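Local atomic coordinates of Lmo0305 protein (Listeria monocytogenes, PDB entry 3PJ0), a protein that is of unestablished function but has the fold of type I pyridoxal-phosphate-dependent proteins and carries that cofactor joined to a lysine. Residues 4-9 against 309-314; 268-273 against 334-339; 272-277 against 290-295; 301-306 against 328-333; 316-321 against 349-354. All coordinates share one frame; numbering follows the deposited sequence.

Contact 1 of 5, residues 4-9 against 309-314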
# COMPACT_ATOMS: atom_id res chain seq x y z
N ASN A 4 2.06 16.34 -27.61
CA ASN A 4 1.90 17.38 -26.60
C ASN A 4 0.72 18.33 -26.88
O ASN A 4 0.06 18.79 -25.96
CB ASN A 4 3.20 18.18 -26.42
CG ASN A 4 3.31 18.78 -25.03
OD1 ASN A 4 3.19 18.06 -24.03
ND2 ASN A 4 3.55 20.06 -24.96
N THR A 5 0.48 18.61 -28.16
CA THR A 5 -0.63 19.47 -28.57
C THR A 5 -1.97 18.80 -28.18
O THR A 5 -2.87 19.46 -27.62
CB THR A 5 -0.61 19.75 -30.09
OG1 THR A 5 0.62 20.38 -30.47
CG2 THR A 5 -1.80 20.66 -30.48
N LEU A 6 -2.09 17.50 -28.45
CA LEU A 6 -3.30 16.73 -28.09
C LEU A 6 -3.49 16.69 -26.58
O LEU A 6 -4.59 16.90 -26.07
CB LEU A 6 -3.24 15.30 -28.63
CG LEU A 6 -4.48 14.42 -28.39
CD1 LEU A 6 -5.71 14.98 -29.09
CD2 LEU A 6 -4.24 13.00 -28.85
N LYS A 7 -2.41 16.40 -25.86
CA LYS A 7 -2.43 16.34 -24.38
C LYS A 7 -2.94 17.67 -23.80
O LYS A 7 -3.81 17.68 -22.94
CB LYS A 7 -1.00 16.08 -23.86
CG LYS A 7 -0.84 16.10 -22.34
CD LYS A 7 0.56 16.61 -21.89
CE LYS A 7 0.69 18.15 -22.09
NZ LYS A 7 1.99 18.76 -21.68
N THR A 8 -2.38 18.77 -24.29
CA THR A 8 -2.73 20.11 -23.82
C THR A 8 -4.17 20.44 -24.14
O THR A 8 -4.90 20.96 -23.30
CB THR A 8 -1.77 21.18 -24.42
OG1 THR A 8 -0.46 20.97 -23.88
CG2 THR A 8 -2.24 22.60 -24.10
N SER A 9 -4.59 20.13 -25.37
CA SER A 9 -5.97 20.36 -25.79
C SER A 9 -6.97 19.61 -24.91
O SER A 9 -8.02 20.14 -24.51
CB SER A 9 -6.13 19.90 -27.23
OG SER A 9 -7.46 20.02 -27.68
N LYS A 309 -8.43 19.98 -32.87
CA LYS A 309 -9.29 21.03 -33.39
C LYS A 309 -10.68 20.88 -32.81
O LYS A 309 -11.28 21.87 -32.39
CB LYS A 309 -9.35 20.97 -34.92
CG LYS A 309 -10.37 21.91 -35.54
CD LYS A 309 -10.33 21.90 -37.06
CE LYS A 309 -11.42 22.79 -37.66
NZ LYS A 309 -11.46 22.70 -39.14
N ILE A 310 -11.18 19.64 -32.74
CA ILE A 310 -12.54 19.39 -32.27
C ILE A 310 -12.68 19.69 -30.78
O ILE A 310 -13.67 20.28 -30.37
CB ILE A 310 -12.99 17.96 -32.56
CG1 ILE A 310 -13.12 17.73 -34.07
CG2 ILE A 310 -14.35 17.69 -31.91
CD1 ILE A 310 -13.48 16.27 -34.42
N GLN A 311 -11.71 19.25 -29.98
CA GLN A 311 -11.72 19.50 -28.54
C GLN A 311 -11.69 21.01 -28.24
O GLN A 311 -12.43 21.51 -27.38
CB GLN A 311 -10.55 18.79 -27.87
CG GLN A 311 -10.71 17.23 -27.89
CD GLN A 311 -9.50 16.46 -27.36
OE1 GLN A 311 -9.63 15.30 -26.99
NE2 GLN A 311 -8.32 17.10 -27.34
N ASP A 312 -10.86 21.73 -28.97
CA ASP A 312 -10.75 23.19 -28.78
C ASP A 312 -12.04 23.94 -29.13
O ASP A 312 -12.40 24.91 -28.45
CB ASP A 312 -9.59 23.75 -29.62
CG ASP A 312 -8.22 23.27 -29.17
OD1 ASP A 312 -8.07 22.55 -28.17
OD2 ASP A 312 -7.25 23.63 -29.85
N GLU A 313 -12.73 23.48 -30.17
CA GLU A 313 -13.96 24.12 -30.67
C GLU A 313 -15.26 23.70 -29.95
O GLU A 313 -16.26 24.42 -30.04
CB GLU A 313 -14.07 23.89 -32.18
CG GLU A 313 -12.96 24.64 -32.96
CD GLU A 313 -12.87 24.30 -34.45
OE1 GLU A 313 -13.63 23.44 -34.95
OE2 GLU A 313 -12.01 24.91 -35.13
N THR A 314 -15.26 22.55 -29.27
CA THR A 314 -16.43 22.07 -28.51
C THR A 314 -16.31 21.99 -26.98
O THR A 314 -17.34 21.92 -26.29
CB THR A 314 -16.83 20.65 -28.98
OG1 THR A 314 -15.86 19.68 -28.53
CG2 THR A 314 -16.96 20.62 -30.49
O HOH W 1 -9.21 22.40 -25.54
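Gln311 and Asp312, side by side on helix 300-314, both reach for the hydroxyl of Ser9 on the N-terminal helix 2-11. The two short helical segments run nearly parallel, at 23°, with axes 9.7 Å apart, a spacing bridged by long Gln311 and short Ser9 and Asp312. Gln311 leads with its amide: NE2 donates to Ser9 OG at 3.1 Å, an N-H...O angle of 155°, and the hydroxyl lies close to the amide plane. CG stands anti to the carbonyl carbon (chi1 -69°) and the chain then runs extended, which carries the amide past Ser9 toward CD1 of Leu6. Its other end is engaged too, since OE1 accepts from the backbone nitrogens of Ile318 and Ser319; bonds at both ends fix which way the amide is flipped. Asp312 follows. Its OD1 accepts from Ser9 OG at 2.6 Å, approached from above the carboxylate plane, and one water donates to both OD1 and Ser9 O. Serine suits this place because a short hydroxyl can give and take at once. The resulting relay, amide to hydroxyl to carboxylate, satisfies a buried hydroxyl and joins the helices by directional bonds, while the charge of Asp312 stays at the exposed border.

Contact 2 of 5, residues 268-273 against 334-339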
# COMPACT_ATOMS: atom_id res chain seq x y z
N LYS A 268 -22.82 2.21 -25.13
CA LYS A 268 -23.39 1.70 -26.38
C LYS A 268 -23.83 2.84 -27.31
O LYS A 268 -23.54 2.82 -28.51
CB LYS A 268 -24.54 0.74 -26.11
CG LYS A 268 -24.05 -0.62 -25.57
CD LYS A 268 -25.18 -1.63 -25.50
CE LYS A 268 -26.16 -1.32 -24.43
NZ LYS A 268 -27.33 -2.24 -24.50
N GLY A 269 -24.52 3.84 -26.76
CA GLY A 269 -24.95 5.01 -27.53
C GLY A 269 -23.74 5.72 -28.14
O GLY A 269 -23.75 6.07 -29.33
N LEU A 270 -22.69 5.92 -27.35
CA LEU A 270 -21.47 6.58 -27.82
C LEU A 270 -20.79 5.76 -28.92
O LEU A 270 -20.40 6.32 -29.93
CB LEU A 270 -20.51 6.82 -26.65
CG LEU A 270 -19.26 7.66 -26.89
CD1 LEU A 270 -19.63 8.98 -27.55
CD2 LEU A 270 -18.49 7.90 -25.57
N ALA A 271 -20.64 4.45 -28.71
CA ALA A 271 -20.03 3.58 -29.72
C ALA A 271 -20.79 3.68 -31.03
O ALA A 271 -20.19 3.75 -32.11
CB ALA A 271 -19.95 2.09 -29.22
N GLU A 272 -22.13 3.69 -30.97
CA GLU A 272 -22.93 3.84 -32.21
C GLU A 272 -22.55 5.09 -32.97
O GLU A 272 -22.46 5.08 -34.20
CB GLU A 272 -24.44 3.94 -31.93
CG GLU A 272 -25.15 2.64 -31.65
CD GLU A 272 -26.67 2.81 -31.59
OE1 GLU A 272 -27.18 3.85 -32.06
OE2 GLU A 272 -27.36 1.89 -31.09
N ARG A 273 -22.34 6.18 -32.25
CA ARG A 273 -21.98 7.44 -32.89
C ARG A 273 -20.58 7.34 -33.50
O ARG A 273 -20.40 7.77 -34.63
CB ARG A 273 -22.00 8.62 -31.89
CG ARG A 273 -23.36 8.97 -31.27
CD ARG A 273 -23.17 10.03 -30.16
NE ARG A 273 -24.41 10.50 -29.52
CZ ARG A 273 -25.06 11.62 -29.83
NH1 ARG A 273 -24.63 12.43 -30.79
NH2 ARG A 273 -26.17 11.93 -29.17
N VAL A 334 -12.01 4.43 -24.37
CA VAL A 334 -13.01 5.20 -23.64
C VAL A 334 -13.62 4.33 -22.54
O VAL A 334 -13.98 3.17 -22.81
CB VAL A 334 -14.23 5.59 -24.53
CG1 VAL A 334 -15.18 6.52 -23.72
CG2 VAL A 334 -13.80 6.23 -25.83
N SER A 335 -13.64 4.84 -21.31
CA SER A 335 -14.34 4.18 -20.20
C SER A 335 -15.36 5.18 -19.68
O SER A 335 -14.99 6.19 -19.11
CB SER A 335 -13.40 3.72 -19.07
OG SER A 335 -12.44 2.79 -19.55
N VAL A 336 -16.64 4.90 -19.88
CA VAL A 336 -17.72 5.81 -19.47
C VAL A 336 -17.90 5.80 -17.95
O VAL A 336 -17.85 4.74 -17.30
CB VAL A 336 -19.05 5.51 -20.19
CG1 VAL A 336 -20.19 6.42 -19.68
CG2 VAL A 336 -18.90 5.72 -21.68
N GLY A 337 -18.10 6.98 -17.40
CA GLY A 337 -18.30 7.19 -15.98
C GLY A 337 -19.21 8.38 -15.78
O GLY A 337 -20.05 8.68 -16.65
N ASP A 338 -19.03 9.10 -14.67
CA ASP A 338 -19.94 10.24 -14.36
C ASP A 338 -19.74 11.46 -15.27
O ASP A 338 -20.66 12.26 -15.44
CB ASP A 338 -19.80 10.72 -12.90
CG ASP A 338 -20.40 9.78 -11.87
OD1 ASP A 338 -21.12 8.81 -12.19
OD2 ASP A 338 -20.13 10.03 -10.69
N ALA A 339 -18.55 11.63 -15.84
CA ALA A 339 -18.29 12.80 -16.70
C ALA A 339 -19.21 12.83 -17.93
O ALA A 339 -19.70 13.89 -18.32
CB ALA A 339 -16.81 12.82 -17.14
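Leu270 of helix 260-275 has the most surface buried here, against Val334 and Val336. Backbones stay well apart: the nearest CA atoms, those of Leu270 and Val336, are 9.2 Å from each other, so a long branched side chain is needed to bridge them. With CG anti to the backbone N (chi1 -172°), Leu270 extends from the helix and presents one methyl, CD2, to both partners. In the conformers described, one of two modelled for each residue, CD2 lies 4.0 Å from CG1 of Val334. These residues belong to the C-terminal part of a type I pyridoxal-phosphate fold, in which helices pack against one face of an antiparallel sheet; strand 329-335 is an inner strand of that sheet, and Val334 turns its side chain toward the helix. Two residues further on, Val336 faces the same way although the strand has already given way to loop, and its CG2 comes within a looser 4.5 Å of Leu270 CD2. Short beta-branched valines suit this row, presenting compact methyl groups while favouring extended backbone. Leu17, Phe292 and Phe352 pack round Leu270 as well, and Val336 also rests on Ala266 and Ala267 of the same helix.

Contact 3 of 5, residues 272-277 against 290-295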
# COMPACT_ATOMS: atom_id res chain seq x y z
N GLU A 272 -22.13 3.69 -30.97
CA GLU A 272 -22.93 3.84 -32.21
C GLU A 272 -22.55 5.09 -32.97
O GLU A 272 -22.46 5.08 -34.20
CB GLU A 272 -24.44 3.94 -31.93
CG GLU A 272 -25.15 2.64 -31.65
CD GLU A 272 -26.67 2.81 -31.59
OE1 GLU A 272 -27.18 3.85 -32.06
OE2 GLU A 272 -27.36 1.89 -31.09
N ARG A 273 -22.34 6.18 -32.25
CA ARG A 273 -21.98 7.44 -32.89
C ARG A 273 -20.58 7.34 -33.50
O ARG A 273 -20.40 7.77 -34.63
CB ARG A 273 -22.00 8.62 -31.89
CG ARG A 273 -23.36 8.97 -31.27
CD ARG A 273 -23.17 10.03 -30.16
NE ARG A 273 -24.41 10.50 -29.52
CZ ARG A 273 -25.06 11.62 -29.83
NH1 ARG A 273 -24.63 12.43 -30.79
NH2 ARG A 273 -26.17 11.93 -29.17
N PHE A 274 -19.61 6.75 -32.80
CA PHE A 274 -18.28 6.55 -33.39
C PHE A 274 -18.34 5.69 -34.66
O PHE A 274 -17.80 6.08 -35.71
CB PHE A 274 -17.30 5.93 -32.37
CG PHE A 274 -16.68 6.94 -31.44
CD1 PHE A 274 -15.80 7.90 -31.95
CD2 PHE A 274 -16.94 6.92 -30.08
CE1 PHE A 274 -15.22 8.84 -31.10
CE2 PHE A 274 -16.35 7.84 -29.23
CZ PHE A 274 -15.49 8.81 -29.74
N ASN A 275 -19.03 4.55 -34.59
CA ASN A 275 -19.15 3.65 -35.73
C ASN A 275 -19.84 4.29 -36.93
O ASN A 275 -19.57 3.91 -38.07
CB ASN A 275 -19.89 2.36 -35.34
CG ASN A 275 -19.00 1.37 -34.56
OD1 ASN A 275 -18.00 0.86 -35.10
ND2 ASN A 275 -19.40 1.05 -33.33
N SER A 276 -20.71 5.27 -36.68
CA SER A 276 -21.43 5.95 -37.76
C SER A 276 -20.49 6.84 -38.58
O SER A 276 -20.84 7.27 -39.69
CB SER A 276 -22.60 6.79 -37.20
OG SER A 276 -22.17 7.93 -36.48
N CYS A 277 -19.30 7.11 -38.05
CA CYS A 277 -18.32 7.97 -38.73
C CYS A 277 -17.48 7.17 -39.72
O CYS A 277 -17.07 6.02 -39.44
CB CYS A 277 -17.41 8.69 -37.74
SG CYS A 277 -18.32 9.80 -36.61
N ASN A 290 -18.94 -0.63 -19.94
CA ASN A 290 -18.85 0.82 -20.06
C ASN A 290 -17.67 1.27 -20.93
O ASN A 290 -17.46 2.47 -21.13
CB ASN A 290 -18.70 1.42 -18.67
CG ASN A 290 -17.42 1.08 -18.04
OD1 ASN A 290 -16.96 -0.08 -18.13
ND2 ASN A 290 -16.78 2.07 -17.40
N MSE A 291 -16.90 0.32 -21.45
CA MSE A 291 -15.70 0.64 -22.19
C MSE A 291 -15.66 0.07 -23.58
O MSE A 291 -16.42 -0.84 -23.93
CB MSE A 291 -14.47 0.14 -21.43
CG MSE A 291 -14.29 -1.35 -21.40
SE MSE A 291 -12.49 -1.89 -20.82
CE MSE A 291 -11.50 -1.18 -22.32
N PHE A 292 -14.73 0.60 -24.36
CA PHE A 292 -14.47 0.15 -25.72
C PHE A 292 -13.25 0.91 -26.23
O PHE A 292 -12.79 1.86 -25.59
CB PHE A 292 -15.69 0.33 -26.66
CG PHE A 292 -16.20 1.73 -26.74
CD1 PHE A 292 -15.68 2.63 -27.65
CD2 PHE A 292 -17.23 2.16 -25.88
CE1 PHE A 292 -16.17 3.96 -27.71
CE2 PHE A 292 -17.70 3.46 -25.94
CZ PHE A 292 -17.17 4.36 -26.85
N HIS A 293 -12.71 0.45 -27.35
CA HIS A 293 -11.60 1.09 -28.04
C HIS A 293 -12.12 1.64 -29.36
O HIS A 293 -12.95 1.03 -29.98
CB HIS A 293 -10.51 0.06 -28.27
CG HIS A 293 -9.76 -0.29 -27.04
ND1 HIS A 293 -8.68 -1.15 -27.03
CD2 HIS A 293 -9.92 0.14 -25.76
CE1 HIS A 293 -8.24 -1.26 -25.79
NE2 HIS A 293 -8.95 -0.46 -25.01
N VAL A 294 -11.62 2.80 -29.77
CA VAL A 294 -12.02 3.47 -31.03
C VAL A 294 -10.81 3.43 -31.96
O VAL A 294 -9.73 3.84 -31.58
CB VAL A 294 -12.41 4.95 -30.76
CG1 VAL A 294 -12.79 5.70 -32.02
CG2 VAL A 294 -13.55 5.01 -29.69
N TYR A 295 -11.01 2.92 -33.17
CA TYR A 295 -9.95 2.74 -34.14
C TYR A 295 -10.21 3.61 -35.35
O TYR A 295 -11.35 3.71 -35.80
CB TYR A 295 -9.88 1.28 -34.60
CG TYR A 295 -9.07 0.36 -33.72
CD1 TYR A 295 -9.56 -0.07 -32.48
CD2 TYR A 295 -7.83 -0.10 -34.14
CE1 TYR A 295 -8.81 -0.92 -31.67
CE2 TYR A 295 -7.08 -0.97 -33.35
CZ TYR A 295 -7.58 -1.38 -32.11
OH TYR A 295 -6.82 -2.23 -31.31
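Phe274, near the end of helix 260-275, lays one ring face against the isopropyl group of Val294, and this is the tight part of the contact. CG2 of Val294 sits 3.9 Å from the centroid of the Phe274 ring, 11° off its normal, a CH-pi contact over the centre; CG1 of Val294 reaches the neighbouring rim, 3.7 Å from CD1 of Phe274. With CG1 anti to the backbone N (chi1 178°) and CG2 anti to the carbonyl carbon, both methyls of Val294 lie over the same face of the ring. Phe292, two residues earlier on the same strand, offers its edge: CE1 is 3.9 Å from CD2 of Phe274. Away from the strand the character changes. In the conformer described, the hydroxyl of Ser276 turns back on its own chain, OG donating to Arg273 O at 2.6 Å, a polar bond suited to an exposed serine. Phe352 of helix 345-358 meets Phe274 edge-to-face, so the ring is wedged between sheet and second helix. The helix thus covers one face of the antiparallel sheet, its aromatic ring resting on residues i and i+2 of a strand, in the C-terminal region of a type I pyridoxal-phosphate fold.

Contact 4 of 5, residues 301-306 against 328-333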
# COMPACT_ATOMS: atom_id res chain seq x y z
N ASP A 301 -0.70 10.96 -36.00
CA ASP A 301 -0.41 12.38 -36.23
C ASP A 301 -1.62 13.06 -36.87
O ASP A 301 -2.04 14.13 -36.43
CB ASP A 301 0.81 12.58 -37.15
CG ASP A 301 2.14 12.44 -36.43
OD1 ASP A 301 2.19 12.41 -35.18
OD2 ASP A 301 3.16 12.36 -37.15
N GLU A 302 -2.16 12.41 -37.89
CA GLU A 302 -3.33 12.92 -38.61
C GLU A 302 -4.60 13.03 -37.75
O GLU A 302 -5.32 14.02 -37.81
CB GLU A 302 -3.61 12.04 -39.85
CG GLU A 302 -2.58 12.22 -40.99
CD GLU A 302 -2.82 11.25 -42.16
OE1 GLU A 302 -3.24 10.10 -41.91
OE2 GLU A 302 -2.59 11.62 -43.31
N ILE A 303 -4.89 12.00 -36.97
CA ILE A 303 -6.08 12.00 -36.11
C ILE A 303 -5.90 12.95 -34.92
O ILE A 303 -6.85 13.61 -34.51
CB ILE A 303 -6.46 10.56 -35.65
CG1 ILE A 303 -6.80 9.69 -36.86
CG2 ILE A 303 -7.62 10.61 -34.65
CD1 ILE A 303 -7.85 10.27 -37.77
N GLY A 304 -4.70 13.04 -34.39
CA GLY A 304 -4.43 13.94 -33.28
C GLY A 304 -4.78 15.39 -33.62
O GLY A 304 -5.35 16.11 -32.79
N ALA A 305 -4.42 15.81 -34.84
CA ALA A 305 -4.71 17.15 -35.34
C ALA A 305 -6.20 17.40 -35.39
O ALA A 305 -6.70 18.47 -35.00
CB ALA A 305 -4.08 17.38 -36.75
N ILE A 306 -6.93 16.39 -35.86
CA ILE A 306 -8.39 16.47 -35.93
C ILE A 306 -9.00 16.54 -34.52
O ILE A 306 -9.80 17.42 -34.23
CB ILE A 306 -8.97 15.26 -36.71
CG1 ILE A 306 -8.57 15.38 -38.20
CG2 ILE A 306 -10.48 15.19 -36.55
CD1 ILE A 306 -8.90 14.14 -39.06
N ASP A 328 -0.85 3.49 -40.76
CA ASP A 328 -2.00 4.39 -40.95
C ASP A 328 -3.23 3.99 -40.13
O ASP A 328 -4.38 4.14 -40.59
CB ASP A 328 -2.33 4.46 -42.45
CG ASP A 328 -1.26 5.18 -43.25
OD1 ASP A 328 -0.99 6.35 -42.90
OD2 ASP A 328 -0.70 4.59 -44.22
N VAL A 329 -2.98 3.45 -38.94
CA VAL A 329 -4.05 3.10 -38.02
C VAL A 329 -3.65 3.46 -36.60
O VAL A 329 -2.53 3.21 -36.17
CB VAL A 329 -4.42 1.59 -38.10
CG1 VAL A 329 -5.45 1.23 -37.06
CG2 VAL A 329 -4.94 1.23 -39.48
N CYS A 330 -4.58 4.08 -35.87
CA CYS A 330 -4.36 4.40 -34.46
C CYS A 330 -5.65 4.16 -33.68
O CYS A 330 -6.74 4.00 -34.29
CB CYS A 330 -3.89 5.85 -34.28
SG CYS A 330 -5.10 7.07 -34.82
N ALA A 331 -5.54 4.17 -32.36
CA ALA A 331 -6.69 3.93 -31.50
C ALA A 331 -6.57 4.56 -30.12
O ALA A 331 -5.48 4.96 -29.71
CB ALA A 331 -6.89 2.38 -31.34
N PHE A 332 -7.69 4.59 -29.39
CA PHE A 332 -7.71 5.03 -28.00
C PHE A 332 -8.86 4.37 -27.29
O PHE A 332 -9.74 3.78 -27.92
CB PHE A 332 -7.80 6.55 -27.82
CG PHE A 332 -9.11 7.14 -28.24
CD1 PHE A 332 -10.16 7.22 -27.36
CD2 PHE A 332 -9.28 7.64 -29.52
CE1 PHE A 332 -11.38 7.76 -27.78
CE2 PHE A 332 -10.47 8.22 -29.90
CZ PHE A 332 -11.52 8.26 -29.03
N GLU A 333 -8.78 4.39 -25.97
CA GLU A 333 -9.79 3.78 -25.12
C GLU A 333 -10.73 4.80 -24.48
O GLU A 333 -10.29 5.88 -24.04
CB GLU A 333 -9.06 3.01 -24.01
CG GLU A 333 -9.88 2.49 -22.89
CD GLU A 333 -9.05 1.67 -21.95
OE1 GLU A 333 -8.76 0.51 -22.31
OE2 GLU A 333 -8.63 2.21 -20.89
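Ile303 and Cys330 make a small apolar helix-on-strand contact, partly buried, where the first turns of helix 300-314 lie over the beginning of strand 329-335, in the antiparallel sheet of the C-terminal region. CG1 of Ile303 lies 3.7 Å from SG of Cys330, and CB of Ile303 is almost as near to the sulfur at 3.8 Å, so the sulfur rests alongside the root of the isoleucine and not at its tip. Cys330 holds SG between its backbone N and carbonyl carbon (chi1 63°), lifting it from the strand toward the helix. Since the two CA atoms stand 8.0 Å apart, a small polarisable thiol and a broad beta-branched side chain together span the gap. Toward solvent the chemistry reverses: OE1 of Glu302 and OD1 of Asp328, both on exposed residues, are 4.5 Å apart. This pairing of like charges probably adds no attraction, although water at such a surface should screen it; acidic residues suit the rim because it is wet. Further along the strand, Phe332 turns to Ile318, Ser319 and Leu322. Strand 329-335 is hydrogen-bonded on one side to strand 291-296 and on the other to strand 323-326, and Phe296 of the former touches both Ile303 and Phe332, so the helix start sits over two neighbouring strands at once.

Contact 5 of 5, residues 316-321 against 349-354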
# COMPACT_ATOMS: atom_id res chain seq x y z
N VAL A 316 -15.17 19.45 -25.39
CA VAL A 316 -15.35 18.06 -25.02
C VAL A 316 -14.07 17.26 -25.27
O VAL A 316 -13.70 17.04 -26.41
CB VAL A 316 -16.48 17.36 -25.84
CG1 VAL A 316 -16.59 15.90 -25.42
CG2 VAL A 316 -17.83 18.08 -25.70
N GLY A 317 -13.42 16.81 -24.20
CA GLY A 317 -12.25 15.93 -24.28
C GLY A 317 -12.57 14.54 -24.84
O GLY A 317 -13.35 13.79 -24.24
N ILE A 318 -11.96 14.20 -25.97
CA ILE A 318 -12.14 12.89 -26.60
C ILE A 318 -11.06 11.94 -26.09
O ILE A 318 -11.36 10.89 -25.50
CB ILE A 318 -12.03 12.99 -28.13
CG1 ILE A 318 -13.11 13.91 -28.67
CG2 ILE A 318 -12.13 11.59 -28.75
CD1 ILE A 318 -14.48 13.44 -28.39
N SER A 319 -9.80 12.32 -26.30
CA SER A 319 -8.68 11.50 -25.82
C SER A 319 -7.44 12.37 -25.66
O SER A 319 -7.19 13.26 -26.49
CB SER A 319 -8.35 10.34 -26.75
OG SER A 319 -7.37 9.50 -26.13
N GLY A 320 -6.66 12.09 -24.62
CA GLY A 320 -5.39 12.80 -24.40
C GLY A 320 -4.19 12.13 -25.07
O GLY A 320 -3.06 12.66 -25.06
N TYR A 321 -4.44 10.99 -25.70
CA TYR A 321 -3.39 10.26 -26.36
C TYR A 321 -3.98 9.44 -27.49
O TYR A 321 -5.19 9.18 -27.55
CB TYR A 321 -2.74 9.28 -25.39
CG TYR A 321 -3.69 8.13 -25.08
CD1 TYR A 321 -4.61 8.24 -24.05
CD2 TYR A 321 -3.70 6.97 -25.86
CE1 TYR A 321 -5.52 7.23 -23.79
CE2 TYR A 321 -4.59 5.93 -25.59
CZ TYR A 321 -5.50 6.07 -24.56
OH TYR A 321 -6.40 5.07 -24.30
N GLU A 349 -23.35 16.64 -29.61
CA GLU A 349 -23.75 16.56 -31.04
C GLU A 349 -22.70 17.18 -31.94
O GLU A 349 -22.38 16.64 -32.99
CB GLU A 349 -25.07 17.32 -31.32
CG GLU A 349 -26.31 16.71 -30.71
CD GLU A 349 -26.57 15.28 -31.18
OE1 GLU A 349 -26.12 14.90 -32.29
OE2 GLU A 349 -27.24 14.52 -30.41
N LEU A 350 -22.14 18.30 -31.49
CA LEU A 350 -21.18 19.04 -32.30
C LEU A 350 -19.88 18.26 -32.53
O LEU A 350 -19.32 18.30 -33.64
CB LEU A 350 -20.90 20.39 -31.67
CG LEU A 350 -20.07 21.41 -32.46
CD1 LEU A 350 -20.67 21.72 -33.84
CD2 LEU A 350 -19.96 22.68 -31.62
N VAL A 351 -19.44 17.54 -31.49
CA VAL A 351 -18.25 16.70 -31.57
C VAL A 351 -18.32 15.75 -32.76
O VAL A 351 -17.38 15.65 -33.53
CB VAL A 351 -18.07 15.85 -30.28
CG1 VAL A 351 -17.16 14.64 -30.55
CG2 VAL A 351 -17.57 16.72 -29.13
N PHE A 352 -19.45 15.07 -32.89
CA PHE A 352 -19.64 14.10 -33.95
C PHE A 352 -19.96 14.71 -35.30
O PHE A 352 -19.52 14.20 -36.32
CB PHE A 352 -20.63 13.03 -33.51
CG PHE A 352 -20.09 12.19 -32.40
CD1 PHE A 352 -19.22 11.14 -32.67
CD2 PHE A 352 -20.36 12.49 -31.07
CE1 PHE A 352 -18.68 10.38 -31.65
CE2 PHE A 352 -19.81 11.74 -30.06
CZ PHE A 352 -18.97 10.67 -30.35
N ARG A 353 -20.71 15.81 -35.32
CA ARG A 353 -20.93 16.53 -36.57
C ARG A 353 -19.54 16.92 -37.10
O ARG A 353 -19.25 16.68 -38.28
CB ARG A 353 -21.81 17.76 -36.34
N CYS A 354 -18.67 17.45 -36.23
CA CYS A 354 -17.30 17.85 -36.63
C CYS A 354 -16.42 16.66 -37.01
O CYS A 354 -15.63 16.74 -37.96
CB CYS A 354 -16.59 18.63 -35.51
SG CYS A 354 -17.23 20.28 -35.20
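Val316 and Val351 face each other with their CA atoms 7.3 Å apart, the nearest backbone approach between the short strand 316-317 with its following loop and helix 345-358. This strand pairs in parallel with strand 15-16, and helix 345-358 packs on it in the C-terminal region of a type I pyridoxal-phosphate fold. Extended backbone at Val316 and Gly317 points the side chains of Val316 and Ile318 toward the helix, and Gly317 lies between them. Val351 receives both, one on each methyl. Its CG2 presses on Val316 at the branch point, 3.5 Å from CB, with CG2 of Val316 at 3.7 Å; the two side chains meet at about a right angle. CG1 of Val351 meets CD1 of Ile318 tip to tip at 3.6 Å, in one of the two modelled conformers of Ile318. The first torsion of Val351 (chi1 159°) puts CG1 roughly anti to the backbone N, splitting the methyls between the two partners. Isoleucine adds reach where the chain draws back from the helix. Between these segments everything is hydrocarbon, so hold comes from close packing and exclusion of water, while directional bonds, such as those of Gly317 with Tyr15 and Leu17, lie outside the contact.

How the contacts relate
The contacts lie 16 to 27 Å from the chain's centre; contacts 2, 3 and 4 set helices on the antiparallel sheet, and contacts 1 and 5 lie beside it. Contacts 2 and 3, with centres 8 Å apart, share Glu272 and Arg273 on helix 260-275 and reach neighbouring strands, 329-335 and 291-296. Contact 4 uses strand 329-335 too, its centre about 18 Å from that of contact 2, and shares helix 300-314 with contact 1. Contact 5, centred about 9 Å from contact 1, brings in helix 345-358, whose Glu349 forms a salt bridge with Arg273. Along the chain, contact 3 is nested within contact 1, while contacts 1 and 4 cross. The N-terminal helix is thus tied to the C-terminal region across some 300 residues.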